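Side-chain contacts in nicotinate-nucleotide pyrophosphorylase (Ehrlichia chaffeensis, PDB 3L0G), which probably converts quinolinate and phosphoribosyl pyrophosphate into nicotinate mononucleotide, pyrophosphate and carbon dioxide on the way to NAD(+): residues C[130-133]-C[134-137]; C[111-114]-C[115-118]. All blocks are in the same frame, centred on the assembly; numbering follows the deposited sequence.

Both contacts are local and both draw on helix 116-139, the long helix that joins the two halves of the chain. Interaction 2 comes first in sequence: residues 111-114 include the last part of the short helix 109-112 and residues 115-118 open the long one, in the N-terminal half of the protein. Interaction 1, residues 130-133 with 134-137, lies wholly within the same helix near its far end, in the C-terminal half. Their centres are 28 Å apart and their nearest atoms about 15 Å, so they do not touch. One helix thus runs from the surroundings of the antiparallel sheet to strand 146-148, an outermost strand of the parallel sheet.

Interaction 1. Residues C[130-133]-C[134-137]; sequences ASIT and RQFV
The carbonyl oxygen of Thr133 accepts the backbone N-H of Val137 at 2.8 Å (Val137 N to Thr133 O), the shortest bond between 130-133 and 134-137. It belongs to the i to i+4 pattern of an uninterrupted alpha-helix, the later turns of helix 116-139. The N-H...O angle of 169° shows a nearly straight bond. The same oxygen also meets a methyl: Val137 CG2 stands 3.1 Å from Thr133 O, because that branch is anti to its own carbonyl carbon and flanks the bonded N. The N-H groups of Arg134, Gln135 and Phe136 continue the pattern to Ala130 O, Ser131 O and Ile132 O, respectively. Thr133 OG1 and Ser131 OG each reach back one turn, to Ile129 O and Ser127 O; Ser131 OG also bonds to Val66 N of strand 65-66, off the helix. Arg134 carries its guanidinium over Val137, whose CG1 is 3.8 Å above the plane and displaced toward the rim; NH1 of Arg134 forms a salt bridge with Asp138. Phe136 is buried against Ile262 and Val265 of helix 262-269 and Ile147 of strand 146-148, and so connects this helix to the C-terminal part of the fold. Ile132 and Phe136 lie alongside one another, pointing the same way. With CG1 anti to the backbone N (chi1 -168°), Ile132 presents that carbon to the ring edge, in the ring plane, at 3.8 Å from Phe136 CE2. Its terminal methyl CD1 comes 4.0 Å from the same Phe136 CE2.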
loop_
_atom_site.group_PDB
_atom_site.type_symbol
_atom_site.label_atom_id
_atom_site.label_comp_id
_atom_site.label_asym_id
_atom_site.label_seq_id
_atom_site.Cartn_x
_atom_site.Cartn_y
_atom_site.Cartn_z
ATOM N N ALA C 130 -13.715 -18.364 7.124
ATOM C CA ALA C 130 -13.096 -19.640 7.477
ATOM C C ALA C 130 -14.173 -20.589 7.995
ATOM O O ALA C 130 -14.173 -21.747 7.645
ATOM C CB ALA C 130 -12.003 -19.446 8.519
ATOM N N SER C 131 -15.113 -20.076 8.791
ATOM C CA SER C 131 -16.159 -20.912 9.361
ATOM C C SER C 131 -17.178 -21.400 8.319
ATOM O O SER C 131 -17.553 -22.571 8.337
ATOM C CB SER C 131 -16.866 -20.183 10.502
ATOM O OG SER C 131 -15.919 -19.708 11.463
ATOM N N ILE C 132 -17.624 -20.546 7.395
ATOM C CA ILE C 132 -18.586 -21.046 6.381
ATOM C C ILE C 132 -17.887 -22.086 5.457
ATOM O O ILE C 132 -18.463 -23.116 5.091
ATOM C CB ILE C 132 -19.310 -19.903 5.601
ATOM C CG1 ILE C 132 -20.479 -20.459 4.784
ATOM C CG2 ILE C 132 -18.368 -19.175 4.669
ATOM C CD1 ILE C 132 -21.488 -21.296 5.622
ATOM N N THR C 133 -16.633 -21.832 5.118
ATOM C CA THR C 133 -15.856 -22.762 4.304
ATOM C C THR C 133 -15.779 -24.115 4.980
ATOM O O THR C 133 -16.075 -25.158 4.372
ATOM C CB THR C 133 -14.420 -22.200 4.023
ATOM O OG1 THR C 133 -14.536 -20.974 3.281
ATOM C CG2 THR C 133 -13.568 -23.174 3.225
ATOM N N ARG C 134 -15.404 -24.103 6.251
ATOM C CA ARG C 134 -15.269 -25.335 7.011
ATOM C C ARG C 134 -16.579 -26.109 6.985
ATOM O O ARG C 134 -16.599 -27.335 6.805
ATOM C CB ARG C 134 -14.798 -25.021 8.435
ATOM C CG ARG C 134 -14.688 -26.215 9.391
ATOM C CD ARG C 134 -14.032 -27.460 8.806
ATOM N NE ARG C 134 -12.670 -27.267 8.301
ATOM C CZ ARG C 134 -11.873 -28.272 7.898
ATOM N NH1 ARG C 134 -12.285 -29.537 7.972
ATOM N NH2 ARG C 134 -10.643 -28.032 7.445
ATOM N N GLN C 135 -17.686 -25.399 7.095
ATOM C CA GLN C 135 -18.978 -26.039 6.994
ATOM C C GLN C 135 -19.135 -26.807 5.677
ATOM O O GLN C 135 -19.521 -27.962 5.716
ATOM C CB GLN C 135 -20.102 -25.020 7.184
ATOM C CG GLN C 135 -21.439 -25.646 7.399
ATOM C CD GLN C 135 -22.565 -24.620 7.684
ATOM O OE1 GLN C 135 -23.715 -25.014 7.880
ATOM N NE2 GLN C 135 -22.230 -23.334 7.732
ATOM N N PHE C 136 -18.825 -26.164 4.530
ATOM C CA PHE C 136 -18.923 -26.817 3.230
ATOM C C PHE C 136 -17.930 -27.941 3.106
ATOM O O PHE C 136 -18.262 -28.986 2.582
ATOM C CB PHE C 136 -18.749 -25.840 2.042
ATOM C CG PHE C 136 -19.980 -25.029 1.747
ATOM C CD1 PHE C 136 -20.939 -25.497 0.857
ATOM C CD2 PHE C 136 -20.171 -23.811 2.339
ATOM C CE1 PHE C 136 -22.059 -24.775 0.589
ATOM C CE2 PHE C 136 -21.305 -23.072 2.091
ATOM C CZ PHE C 136 -22.265 -23.552 1.213
ATOM N N VAL C 137 -16.723 -27.741 3.609
ATOM C CA VAL C 137 -15.709 -28.801 3.601
ATOM C C VAL C 137 -16.188 -30.056 4.373
ATOM O O VAL C 137 -16.106 -31.168 3.878
ATOM C CB VAL C 137 -14.365 -28.240 4.137
ATOM C CG1 VAL C 137 -13.290 -29.327 4.243
ATOM C CG2 VAL C 137 -13.894 -27.091 3.226
#

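Interaction 2. Residues C[111-114]-C[115-118]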
loop_
_atom_site.group_PDB
_atom_site.type_symbol
_atom_site.label_atom_id
_atom_site.label_comp_id
_atom_site.label_asym_id
_atom_site.label_seq_id
_atom_site.Cartn_x
_atom_site.Cartn_y
_atom_site.Cartn_z
ATOM N N TYR C 111 -4.208 3.405 24.050
ATOM C CA TYR C 111 -3.649 2.779 22.841
ATOM C C TYR C 111 -4.474 1.601 22.316
ATOM O O TYR C 111 -4.487 1.368 21.118
ATOM C CB TYR C 111 -2.184 2.336 23.062
ATOM C CG TYR C 111 -1.211 3.512 23.104
ATOM C CD1 TYR C 111 -0.700 4.064 21.916
ATOM C CD2 TYR C 111 -0.813 4.078 24.310
ATOM C CE1 TYR C 111 0.176 5.150 21.938
ATOM C CE2 TYR C 111 0.078 5.178 24.342
ATOM C CZ TYR C 111 0.562 5.703 23.150
ATOM O OH TYR C 111 1.425 6.781 23.151
ATOM N N LEU C 112 -5.204 0.912 23.195
ATOM C CA LEU C 112 -6.073 -0.204 22.800
ATOM C C LEU C 112 -7.417 0.203 22.185
ATOM O O LEU C 112 -7.846 -0.384 21.198
ATOM C CB LEU C 112 -6.331 -1.101 24.019
ATOM C CG LEU C 112 -7.153 -2.376 23.870
ATOM C CD1 LEU C 112 -6.481 -3.338 22.914
ATOM C CD2 LEU C 112 -7.362 -3.006 25.283
ATOM N N LEU C 113 -8.114 1.163 22.779
ATOM C CA LEU C 113 -9.473 1.480 22.337
ATOM C C LEU C 113 -9.575 2.033 20.908
ATOM O O LEU C 113 -10.524 1.739 20.207
ATOM C CB LEU C 113 -10.193 2.408 23.345
ATOM C CG LEU C 113 -10.379 1.849 24.790
ATOM C CD1 LEU C 113 -11.434 2.635 25.527
ATOM C CD2 LEU C 113 -10.759 0.382 24.782
ATOM N N PRO C 114 -8.602 2.819 20.461
ATOM C CA PRO C 114 -8.655 3.309 19.067
ATOM C C PRO C 114 -8.460 2.273 17.960
ATOM O O PRO C 114 -8.766 2.547 16.787
ATOM C CB PRO C 114 -7.520 4.340 19.015
ATOM C CG PRO C 114 -7.353 4.770 20.414
ATOM C CD PRO C 114 -7.565 3.507 21.233
ATOM N N ILE C 115 -7.974 1.091 18.317
ATOM C CA ILE C 115 -7.768 0.019 17.332
ATOM C C ILE C 115 -8.759 -1.121 17.504
ATOM O O ILE C 115 -8.780 -2.062 16.696
ATOM C CB ILE C 115 -6.288 -0.526 17.362
ATOM C CG1 ILE C 115 -5.933 -1.087 18.751
ATOM C CG2 ILE C 115 -5.265 0.573 16.910
ATOM C CD1 ILE C 115 -4.579 -1.727 18.858
ATOM N N GLU C 116 -9.586 -1.051 18.546
ATOM C CA GLU C 116 -10.585 -2.093 18.804
ATOM C C GLU C 116 -11.418 -2.475 17.586
ATOM O O GLU C 116 -11.505 -3.659 17.225
ATOM C CB GLU C 116 -11.558 -1.639 19.895
ATOM C CG GLU C 116 -12.610 -2.638 20.213
ATOM C CD GLU C 116 -13.537 -2.182 21.335
ATOM O OE1 GLU C 116 -13.059 -1.543 22.296
ATOM O OE2 GLU C 116 -14.746 -2.461 21.213
ATOM N N ARG C 117 -12.068 -1.497 16.981
ATOM C CA ARG C 117 -13.034 -1.804 15.953
ATOM C C ARG C 117 -12.312 -2.348 14.701
ATOM O O ARG C 117 -12.763 -3.318 14.088
ATOM C CB ARG C 117 -13.903 -0.581 15.672
ATOM C CG ARG C 117 -14.949 -0.715 14.595
ATOM C CD ARG C 117 -15.678 -2.055 14.566
ATOM N NE ARG C 117 -16.227 -2.398 15.836
ATOM C CZ ARG C 117 -16.620 -3.613 16.177
ATOM N NH1 ARG C 117 -16.573 -4.633 15.334
ATOM N NH2 ARG C 117 -17.081 -3.801 17.380
ATOM N N VAL C 118 -11.167 -1.771 14.358
ATOM C CA VAL C 118 -10.351 -2.297 13.236
ATOM C C VAL C 118 -10.007 -3.789 13.408
ATOM O O VAL C 118 -10.273 -4.611 12.538
ATOM C CB VAL C 118 -9.091 -1.388 12.980
ATOM C CG1 VAL C 118 -7.985 -2.102 12.149
ATOM C CG2 VAL C 118 -9.538 -0.100 12.270
HETATM O O HOH W 1 -11.911 1.299 17.717
HETATM O O HOH W 2 -10.612 1.189 15.402
#
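Leu113 O serves two donors, the backbone N-H of Glu116 and a water, where the short helix 109-112 passes into helix 116-139. The direct bond, Glu116 N to Leu113 O, is weak at 3.4 Å; the water donates to Leu113 O at 2.9 Å and in turn accepts the N-H of Arg117. A second water repeats this bridge one residue on, donating to Pro114 O at 2.7 Å and accepting from Val118 N. Leu113 O and Arg117 N stand 4.8 Å apart, too far for a direct bond, consistent with a helical turn opened by inserted water. Ile115 N bonds to Leu112 O at 3.2 Å, three residues back, with the donor 54° out of the carbonyl plane; with the weak Glu116 bond, this spacing marks a tight turn at the helix junction. Pro114 has no N-H to give. At chi1 60°, Ile115 CG1 sits between its backbone N and carbonyl carbon, which brings it within 3.2 Å of Leu112 O. Leu113 and extended Glu116 run side by side, Leu113 CD2 being 3.9 Å from Glu116 OE1, at a border where Leu113 packs on His187 of the second subunit. Ile115 rests on Leu34 of helix 27-38 and on Val76 and Phe77 of helix 70-79; Leu112 points another way, to Leu292 and Ile294 of strand 290-294.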